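Local coordinates for reticulocyte binding protein (Streptococcus agalactiae COH1, PDB 3FAW), which probably hydrolyses the alpha-1,6 glucosidic linkages of pullulan and related alpha-glucans, as a cell-wall-anchored pullulanase of group B Streptococcus, at residues A[321-326]-A[395-400]; A[567-572]-A[614-619]; A[720-725]-A[762-767]. All coordinates share one frame; numbering follows the deposited sequence.

Contact 1. Residues A[321-326]-A[395-400]; sequences YFYVNE and TAKTYL
Two loops that follow neighbouring strands of the (beta/alpha)8 barrel, 312-315 and 385-390, meet where F322 and A396 bring their CB atoms to 3.4 Å. An alanine suits this place because its lone methyl lets the two backbones come close. F322 holds CG anti to its backbone N (chi1 -171°), and K397 CG sits over the centre of one face of its ring in a CH-pi contact, 4.3 Å from the centroid. The lysine chain bends at chi2 (-67°, placing CD); the two side chains cross at about a right angle, and K397 CE comes within 3.9 Å of F322 CE2. Its NZ then donates a hydrogen bond of 3.0 Å to Y323 OH. Lysine is apt here, since its methylenes cover an aromatic ring while its ammonium reaches the hydroxyl of the solvent-exposed Y323. F322 CD2 in turn lies over the Y323 ring, toward its rim. K397 CB lies over one face of the Y399 ring, offset toward its rim, and Y399 OH comes 3.6 Å from F322 CZ; that hydroxyl is hydrogen-bonded to K237 O. W227 also meets the F322 ring, and a bound calcium ion lies about 6 Å from the Y323 side chain. The contact thus joins the beta-alpha loops after the second and third strands of a barrel of the alpha-amylase family.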
loop_
_atom_site.group_PDB
_atom_site.type_symbol
_atom_site.label_atom_id
_atom_site.label_comp_id
_atom_site.label_asym_id
_atom_site.label_seq_id
_atom_site.Cartn_x
_atom_site.Cartn_y
_atom_site.Cartn_z
ATOM N N TYR A 321 2.315 12.350 5.197
ATOM C CA TYR A 321 3.031 12.486 3.927
ATOM C C TYR A 321 3.486 13.928 3.725
ATOM O O TYR A 321 2.924 14.855 4.312
ATOM C CB TYR A 321 2.190 11.989 2.744
ATOM C CG TYR A 321 0.776 12.532 2.647
ATOM C CD1 TYR A 321 0.504 13.712 1.948
ATOM C CD2 TYR A 321 -0.295 11.844 3.213
ATOM C CE1 TYR A 321 -0.794 14.203 1.836
ATOM C CE2 TYR A 321 -1.604 12.325 3.100
ATOM C CZ TYR A 321 -1.844 13.505 2.412
ATOM O OH TYR A 321 -3.129 13.984 2.295
ATOM N N PHE A 322 4.504 14.097 2.884
ATOM C CA PHE A 322 5.320 15.315 2.870
ATOM C C PHE A 322 4.742 16.456 2.029
ATOM O O PHE A 322 4.584 17.578 2.519
ATOM C CB PHE A 322 6.740 14.970 2.386
ATOM C CG PHE A 322 7.731 16.100 2.521
ATOM C CD1 PHE A 322 8.477 16.250 3.684
ATOM C CD2 PHE A 322 7.932 17.001 1.477
ATOM C CE1 PHE A 322 9.399 17.289 3.812
ATOM C CE2 PHE A 322 8.852 18.040 1.591
ATOM C CZ PHE A 322 9.587 18.185 2.759
ATOM N N TYR A 323 4.442 16.182 0.763
ATOM C CA TYR A 323 4.005 17.234 -0.161
ATOM C C TYR A 323 2.533 17.585 0.051
ATOM O O TYR A 323 1.644 17.010 -0.582
ATOM C CB TYR A 323 4.258 16.818 -1.608
ATOM C CG TYR A 323 5.718 16.601 -1.925
ATOM C CD1 TYR A 323 6.209 15.325 -2.183
ATOM C CD2 TYR A 323 6.612 17.669 -1.968
ATOM C CE1 TYR A 323 7.548 15.111 -2.482
ATOM C CE2 TYR A 323 7.962 17.466 -2.266
ATOM C CZ TYR A 323 8.418 16.181 -2.519
ATOM O OH TYR A 323 9.742 15.960 -2.813
ATOM N N VAL A 324 2.292 18.532 0.953
ATOM C CA VAL A 324 0.937 18.922 1.336
ATOM C C VAL A 324 0.933 20.211 2.169
ATOM O O VAL A 324 1.919 20.536 2.839
ATOM C CB VAL A 324 0.248 17.803 2.161
ATOM C CG1 VAL A 324 0.863 17.706 3.555
ATOM C CG2 VAL A 324 -1.259 18.031 2.252
ATOM N N ASN A 325 -0.184 20.933 2.105
ATOM C CA ASN A 325 -0.482 22.039 3.009
ATOM C C ASN A 325 -1.757 21.684 3.751
ATOM O O ASN A 325 -2.858 21.781 3.203
ATOM C CB ASN A 325 -0.665 23.360 2.254
ATOM C CG ASN A 325 -0.988 24.535 3.181
ATOM O OD1 ASN A 325 -0.981 24.406 4.407
ATOM N ND2 ASN A 325 -1.263 25.689 2.588
ATOM N N GLU A 326 -1.601 21.265 4.998
ATOM C CA GLU A 326 -2.727 20.784 5.793
ATOM C C GLU A 326 -3.639 21.919 6.282
ATOM O O GLU A 326 -4.739 21.664 6.769
ATOM C CB GLU A 326 -2.210 19.959 6.974
ATOM C CG GLU A 326 -1.418 18.717 6.558
ATOM C CD GLU A 326 -0.751 18.008 7.726
ATOM O OE1 GLU A 326 -0.602 18.622 8.809
ATOM O OE2 GLU A 326 -0.375 16.826 7.555
ATOM N N THR A 395 10.776 6.730 1.530
ATOM C CA THR A 395 10.433 7.954 2.238
ATOM C C THR A 395 10.398 9.091 1.226
ATOM O O THR A 395 10.911 8.948 0.121
ATOM C CB THR A 395 11.480 8.271 3.325
ATOM O OG1 THR A 395 12.734 8.604 2.715
ATOM C CG2 THR A 395 11.677 7.068 4.247
ATOM N N ALA A 396 9.797 10.217 1.604
ATOM C CA ALA A 396 9.677 11.372 0.710
ATOM C C ALA A 396 11.029 12.013 0.416
ATOM O O ALA A 396 11.271 12.477 -0.694
ATOM C CB ALA A 396 8.725 12.413 1.311
ATOM N N LYS A 397 11.896 12.043 1.427
ATOM C CA LYS A 397 13.197 12.696 1.330
ATOM C C LYS A 397 14.243 11.835 2.011
ATOM O O LYS A 397 14.055 11.430 3.153
ATOM C CB LYS A 397 13.165 14.071 2.016
ATOM C CG LYS A 397 12.215 15.080 1.395
ATOM C CD LYS A 397 12.668 15.499 0.008
ATOM C CE LYS A 397 11.841 16.653 -0.520
ATOM N NZ LYS A 397 12.315 17.105 -1.861
ATOM N N THR A 398 15.351 11.576 1.318
ATOM C CA THR A 398 16.431 10.744 1.856
ATOM C C THR A 398 16.948 11.274 3.198
ATOM O O THR A 398 17.298 10.493 4.080
ATOM C CB THR A 398 17.604 10.634 0.844
ATOM O OG1 THR A 398 17.127 10.058 -0.378
ATOM C CG2 THR A 398 18.744 9.783 1.397
ATOM N N TYR A 399 16.968 12.596 3.362
ATOM C CA TYR A 399 17.471 13.205 4.593
ATOM C C TYR A 399 16.654 12.872 5.861
ATOM O O TYR A 399 17.194 12.914 6.965
ATOM C CB TYR A 399 17.670 14.725 4.431
ATOM C CG TYR A 399 16.426 15.564 4.182
ATOM C CD1 TYR A 399 15.449 15.725 5.167
ATOM C CD2 TYR A 399 16.256 16.241 2.978
ATOM C CE1 TYR A 399 14.325 16.513 4.945
ATOM C CE2 TYR A 399 15.139 17.035 2.747
ATOM C CZ TYR A 399 14.175 17.164 3.735
ATOM O OH TYR A 399 13.072 17.948 3.507
ATOM N N LEU A 400 15.375 12.533 5.701
ATOM C CA LEU A 400 14.499 12.216 6.838
ATOM C C LEU A 400 15.144 11.262 7.841
ATOM O O LEU A 400 15.049 11.465 9.053
ATOM C CB LEU A 400 13.162 11.624 6.355
ATOM C CG LEU A 400 12.100 12.643 5.945
ATOM C CD1 LEU A 400 11.002 12.008 5.085
ATOM C CD2 LEU A 400 11.505 13.304 7.197
#

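Contact 2. Residues A[567-572]-A[614-619]; sequences VQYIAA and TAFIHS
T614, at the start of strand 614-618, accepts a hydrogen bond at its O from Q568 N, 2.7 Å long and fairly straight at the hydrogen (158°). Its beta-branched side chain shares a sheet face with V567, and its OG1 is satisfied by R265 O. A615 faces the other way, on the side of Q568; its backbone bonds instead to I270, in the first barrel strand. F616 N completes the parallel pairing by donating to Q568 O at 3.0 Å, a more bent bond (138°). Near I570 the first segment swings outward, and a water links the backbones: it accepts from I570 N at 2.8 Å and donates to F616 O at 2.7 Å. F616 holds CG anti to its backbone N (chi1 -176°), and its ring lies against Y569, A571 and A572. V567 CG1 packs on F616 CB at 3.7 Å, and Y569 CB stands equally far, 3.7 Å, from F616 CD2. A571 O lies in the ring plane, 3.6 Å from F616 CE2, where the slightly positive ring hydrogens suit a carbonyl. F516 adds an edge-to-face contact, so a large flat residue fills this buried place well. H618 has A572 C over one face of its imidazole, offset toward the rim and 3.2 Å from H618 CD2. The parallel pairing of 566-568 with 614-618 joins the seventh and eighth strands, and the latter's pairing with 269-273 closes the (beta/alpha)8, or TIM, barrel of the alpha-amylase family.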
loop_
_atom_site.group_PDB
_atom_site.type_symbol
_atom_site.label_atom_id
_atom_site.label_comp_id
_atom_site.label_asym_id
_atom_site.label_seq_id
_atom_site.Cartn_x
_atom_site.Cartn_y
_atom_site.Cartn_z
ATOM N N VAL A 567 -4.946 -11.991 -4.347
ATOM C CA VAL A 567 -5.917 -10.908 -4.270
ATOM C C VAL A 567 -6.448 -10.642 -5.683
ATOM O O VAL A 567 -5.714 -10.154 -6.545
ATOM C CB VAL A 567 -5.297 -9.622 -3.689
ATOM C CG1 VAL A 567 -6.369 -8.562 -3.485
ATOM C CG2 VAL A 567 -4.572 -9.915 -2.374
ATOM N N GLN A 568 -7.718 -10.977 -5.910
ATOM C CA GLN A 568 -8.349 -10.842 -7.232
ATOM C C GLN A 568 -8.869 -9.422 -7.436
ATOM O O GLN A 568 -9.668 -8.924 -6.638
ATOM C CB GLN A 568 -9.524 -11.817 -7.378
ATOM C CG GLN A 568 -9.208 -13.288 -7.087
ATOM C CD GLN A 568 -8.499 -13.999 -8.232
ATOM O OE1 GLN A 568 -7.771 -13.385 -9.009
ATOM N NE2 GLN A 568 -8.702 -15.307 -8.329
ATOM N N TYR A 569 -8.419 -8.773 -8.509
ATOM C CA TYR A 569 -8.865 -7.419 -8.819
ATOM C C TYR A 569 -8.783 -7.097 -10.306
ATOM O O TYR A 569 -8.036 -7.736 -11.061
ATOM C CB TYR A 569 -8.069 -6.388 -8.011
ATOM C CG TYR A 569 -6.723 -5.961 -8.580
ATOM C CD1 TYR A 569 -5.782 -6.896 -9.012
ATOM C CD2 TYR A 569 -6.377 -4.616 -8.634
ATOM C CE1 TYR A 569 -4.538 -6.491 -9.507
ATOM C CE2 TYR A 569 -5.147 -4.205 -9.119
ATOM C CZ TYR A 569 -4.228 -5.142 -9.552
ATOM O OH TYR A 569 -3.006 -4.717 -10.031
ATOM N N ILE A 570 -9.567 -6.105 -10.710
ATOM C CA ILE A 570 -9.490 -5.549 -12.065
ATOM C C ILE A 570 -9.320 -4.021 -12.079
ATOM O O ILE A 570 -9.089 -3.434 -13.136
ATOM C CB ILE A 570 -10.698 -5.975 -12.933
ATOM C CG1 ILE A 570 -12.031 -5.673 -12.230
ATOM C CG2 ILE A 570 -10.585 -7.454 -13.287
ATOM C CD1 ILE A 570 -13.260 -5.979 -13.070
ATOM N N ALA A 571 -9.410 -3.381 -10.914
ATOM C CA ALA A 571 -9.154 -1.940 -10.806
ATOM C C ALA A 571 -8.694 -1.550 -9.405
ATOM O O ALA A 571 -8.879 -2.295 -8.441
ATOM C CB ALA A 571 -10.385 -1.157 -11.184
ATOM N N ALA A 572 -8.097 -0.367 -9.316
ATOM C CA ALA A 572 -7.619 0.198 -8.056
ATOM C C ALA A 572 -7.409 1.695 -8.255
ATOM O O ALA A 572 -7.718 2.223 -9.319
ATOM C CB ALA A 572 -6.328 -0.468 -7.629
ATOM N N THR A 614 -9.121 -13.854 -2.384
ATOM C CA THR A 614 -9.587 -12.622 -1.738
ATOM C C THR A 614 -10.088 -11.629 -2.793
ATOM O O THR A 614 -9.359 -11.291 -3.729
ATOM C CB THR A 614 -8.464 -11.972 -0.899
ATOM O OG1 THR A 614 -8.108 -12.844 0.183
ATOM C CG2 THR A 614 -8.908 -10.623 -0.323
ATOM N N ALA A 615 -11.329 -11.169 -2.631
ATOM C CA ALA A 615 -11.951 -10.249 -3.582
ATOM C C ALA A 615 -11.627 -8.802 -3.221
ATOM O O ALA A 615 -11.745 -8.405 -2.063
ATOM C CB ALA A 615 -13.460 -10.464 -3.625
ATOM N N PHE A 616 -11.222 -8.028 -4.225
ATOM C CA PHE A 616 -10.831 -6.626 -4.052
ATOM C C PHE A 616 -11.650 -5.736 -4.990
ATOM O O PHE A 616 -11.738 -6.014 -6.183
ATOM C CB PHE A 616 -9.339 -6.479 -4.362
ATOM C CG PHE A 616 -8.788 -5.096 -4.137
ATOM C CD1 PHE A 616 -8.270 -4.733 -2.901
ATOM C CD2 PHE A 616 -8.751 -4.169 -5.173
ATOM C CE1 PHE A 616 -7.743 -3.470 -2.696
ATOM C CE2 PHE A 616 -8.233 -2.901 -4.973
ATOM C CZ PHE A 616 -7.722 -2.554 -3.733
ATOM N N ILE A 617 -12.235 -4.672 -4.440
ATOM C CA ILE A 617 -13.033 -3.720 -5.207
ATOM C C ILE A 617 -12.498 -2.302 -5.000
ATOM O O ILE A 617 -12.302 -1.866 -3.867
ATOM C CB ILE A 617 -14.527 -3.768 -4.782
ATOM C CG1 ILE A 617 -15.128 -5.155 -5.049
ATOM C CG2 ILE A 617 -15.336 -2.691 -5.500
ATOM C CD1 ILE A 617 -15.214 -5.538 -6.521
ATOM N N HIS A 618 -12.252 -1.591 -6.098
ATOM C CA HIS A 618 -11.861 -0.181 -6.038
ATOM C C HIS A 618 -13.083 0.685 -5.746
ATOM O O HIS A 618 -14.142 0.472 -6.328
ATOM C CB HIS A 618 -11.222 0.244 -7.366
ATOM C CG HIS A 618 -10.878 1.703 -7.444
ATOM N ND1 HIS A 618 -11.216 2.651 -8.347
ATOM C CD2 HIS A 618 -10.072 2.330 -6.519
ATOM C CE1 HIS A 618 -10.620 3.824 -7.952
ATOM N NE2 HIS A 618 -9.939 3.603 -6.844
ATOM N N SER A 619 -12.946 1.664 -4.854
ATOM C CA SER A 619 -14.059 2.566 -4.565
ATOM C C SER A 619 -14.526 3.231 -5.852
ATOM O O SER A 619 -13.734 3.859 -6.555
ATOM C CB SER A 619 -13.672 3.627 -3.536
ATOM O OG SER A 619 -14.741 4.516 -3.281
HETATM O O HOH W 1 -11.360 -5.203 -8.710
#

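Contact 3. Residues A[720-725]-A[762-767]; sequences SLITEV and VLLGEK
The backbones keep their distance, with CA of I722 and CA of L764 7.0 Å apart and no direct hydrogen bond between the segments. Methyl groups close the interval. I722 uses CG2, which stands anti to its backbone N, to touch L764 CD2 at 3.9 Å, the two side chains crossing obliquely. The same methyl lies 3.9 Å from the L763 carbonyl O and, more loosely, 4.4 Å from V762 CG1. A branched residue suits this spot, since one gamma branch can serve the contact while the side chain also touches A738 and L771. T723 splits its roles: CG2 meets V762 CG1 at 3.9 Å, whereas OG1, placed between the backbone N and the carbonyl carbon (chi1 57°), is hydrogen-bonded to A738 N. T723 is also the centre of an inverse gamma turn, in which the chain bends just after strand 720-721. On the opposite segment, F752, L801 and I803 pack around V762 and L764, joining the two sheets of this C-terminal domain. The backbones of S720 and I722 bond to strand 736-742, that of V762 to L801. A water spans the two segments, donating to L763 O at 3.0 Å and, weakly, to I722 O at 3.4 Å. With no direct bond between the segments, the contact rests mainly on dispersion and the burial of methyls, helped by a water that is weakly held on the I722 side.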
loop_
_atom_site.group_PDB
_atom_site.type_symbol
_atom_site.label_atom_id
_atom_site.label_comp_id
_atom_site.label_asym_id
_atom_site.label_seq_id
_atom_site.Cartn_x
_atom_site.Cartn_y
_atom_site.Cartn_z
ATOM N N SER A 720 -15.237 -26.731 -11.588
ATOM C CA SER A 720 -15.029 -27.346 -12.902
ATOM C C SER A 720 -15.427 -26.424 -14.058
ATOM O O SER A 720 -16.231 -25.503 -13.895
ATOM C CB SER A 720 -15.788 -28.676 -12.987
ATOM O OG SER A 720 -17.154 -28.526 -12.635
ATOM N N LEU A 721 -14.844 -26.686 -15.225
ATOM C CA LEU A 721 -15.042 -25.855 -16.412
ATOM C C LEU A 721 -16.140 -26.435 -17.300
ATOM O O LEU A 721 -15.976 -27.513 -17.876
ATOM C CB LEU A 721 -13.731 -25.750 -17.198
ATOM C CG LEU A 721 -13.729 -24.864 -18.446
ATOM C CD1 LEU A 721 -14.022 -23.407 -18.085
ATOM C CD2 LEU A 721 -12.401 -24.983 -19.168
ATOM N N ILE A 722 -17.257 -25.720 -17.408
ATOM C CA ILE A 722 -18.372 -26.164 -18.246
ATOM C C ILE A 722 -18.025 -25.982 -19.729
ATOM O O ILE A 722 -18.177 -26.904 -20.530
ATOM C CB ILE A 722 -19.672 -25.399 -17.920
ATOM C CG1 ILE A 722 -20.115 -25.682 -16.482
ATOM C CG2 ILE A 722 -20.774 -25.790 -18.903
ATOM C CD1 ILE A 722 -21.260 -24.807 -16.007
ATOM N N THR A 723 -17.548 -24.793 -20.078
ATOM C CA THR A 723 -17.129 -24.498 -21.443
ATOM C C THR A 723 -15.703 -24.980 -21.715
ATOM O O THR A 723 -14.775 -24.174 -21.819
ATOM C CB THR A 723 -17.211 -22.988 -21.736
ATOM O OG1 THR A 723 -16.401 -22.277 -20.792
ATOM C CG2 THR A 723 -18.651 -22.496 -21.644
ATOM N N GLU A 724 -15.530 -26.293 -21.841
ATOM C CA GLU A 724 -14.249 -26.850 -22.280
ATOM C C GLU A 724 -14.098 -26.633 -23.778
ATOM O O GLU A 724 -15.093 -26.520 -24.495
ATOM C CB GLU A 724 -14.151 -28.341 -21.955
ATOM C CG GLU A 724 -14.139 -28.641 -20.467
ATOM C CD GLU A 724 -13.768 -30.076 -20.157
ATOM O OE1 GLU A 724 -14.145 -30.976 -20.938
ATOM O OE2 GLU A 724 -13.101 -30.305 -19.126
ATOM N N VAL A 725 -12.855 -26.577 -24.248
ATOM C CA VAL A 725 -12.581 -26.348 -25.666
ATOM C C VAL A 725 -13.206 -27.464 -26.492
ATOM O O VAL A 725 -12.953 -28.638 -26.235
ATOM C CB VAL A 725 -11.065 -26.274 -25.961
ATOM C CG1 VAL A 725 -10.818 -26.011 -27.444
ATOM C CG2 VAL A 725 -10.415 -25.189 -25.121
ATOM N N VAL A 762 -24.582 -22.106 -24.894
ATOM C CA VAL A 762 -23.640 -22.854 -24.058
ATOM C C VAL A 762 -24.145 -24.284 -23.853
ATOM O O VAL A 762 -25.205 -24.497 -23.264
ATOM C CB VAL A 762 -23.448 -22.177 -22.684
ATOM C CG1 VAL A 762 -22.528 -23.006 -21.798
ATOM C CG2 VAL A 762 -22.886 -20.771 -22.858
ATOM N N LEU A 763 -23.374 -25.259 -24.335
ATOM C CA LEU A 763 -23.742 -26.673 -24.230
ATOM C C LEU A 763 -23.521 -27.209 -22.806
ATOM O O LEU A 763 -22.481 -26.964 -22.198
ATOM C CB LEU A 763 -22.933 -27.494 -25.241
ATOM C CG LEU A 763 -23.180 -29.002 -25.342
ATOM C CD1 LEU A 763 -24.644 -29.330 -25.633
ATOM C CD2 LEU A 763 -22.279 -29.587 -26.415
ATOM N N LEU A 764 -24.513 -27.928 -22.282
ATOM C CA LEU A 764 -24.415 -28.562 -20.962
ATOM C C LEU A 764 -24.219 -30.073 -21.089
ATOM O O LEU A 764 -23.392 -30.656 -20.387
ATOM C CB LEU A 764 -25.660 -28.257 -20.119
ATOM C CG LEU A 764 -25.910 -26.773 -19.826
ATOM C CD1 LEU A 764 -27.148 -26.582 -18.948
ATOM C CD2 LEU A 764 -24.694 -26.134 -19.178
ATOM N N GLY A 765 -24.980 -30.701 -21.984
ATOM C CA GLY A 765 -24.862 -32.140 -22.221
ATOM C C GLY A 765 -25.279 -32.947 -21.004
ATOM O O GLY A 765 -25.860 -32.404 -20.064
ATOM N N GLU A 766 -24.971 -34.241 -21.014
ATOM C CA GLU A 766 -25.342 -35.120 -19.902
ATOM C C GLU A 766 -24.625 -34.767 -18.598
ATOM O O GLU A 766 -25.148 -35.037 -17.514
ATOM C CB GLU A 766 -25.088 -36.595 -20.258
ATOM C CG GLU A 766 -26.126 -37.187 -21.203
ATOM C CD GLU A 766 -27.491 -37.326 -20.551
ATOM O OE1 GLU A 766 -27.608 -38.098 -19.574
ATOM O OE2 GLU A 766 -28.443 -36.659 -21.013
ATOM N N LYS A 767 -23.442 -34.166 -18.701
ATOM C CA LYS A 767 -22.647 -33.820 -17.520
ATOM C C LYS A 767 -23.253 -32.687 -16.686
ATOM O O LYS A 767 -23.235 -32.753 -15.453
ATOM C CB LYS A 767 -21.210 -33.458 -17.916
ATOM C CG LYS A 767 -20.303 -33.192 -16.718
ATOM C CD LYS A 767 -18.829 -33.261 -17.089
ATOM C CE LYS A 767 -17.941 -32.853 -15.919
ATOM N NZ LYS A 767 -18.255 -33.592 -14.665
HETATM O O HOH W 2 -19.958 -25.647 -23.143
#

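How the contacts relate
Contacts 1 and 2 belong to the same catalytic barrel, their centres about 28 Å apart, whereas contact 3 lies in the C-terminal beta domain, its centre about 56 Å from that of contact 1 and on the opposite side of the chain's centre. Contact 2 is the deepest and largest of the three, and the only one made by paired strands with direct backbone bonds. Contact 1, between loops beyond the strands, is partly buried and replaces that pairing with aromatic rings and a lysine whose ammonium is hydrogen-bonded to a tyrosine hydroxyl. Contact 3 is small but buried, its side-chain touches made by methyl groups. A water links the backbones in contacts 2 and 3, weakly on one side in the latter.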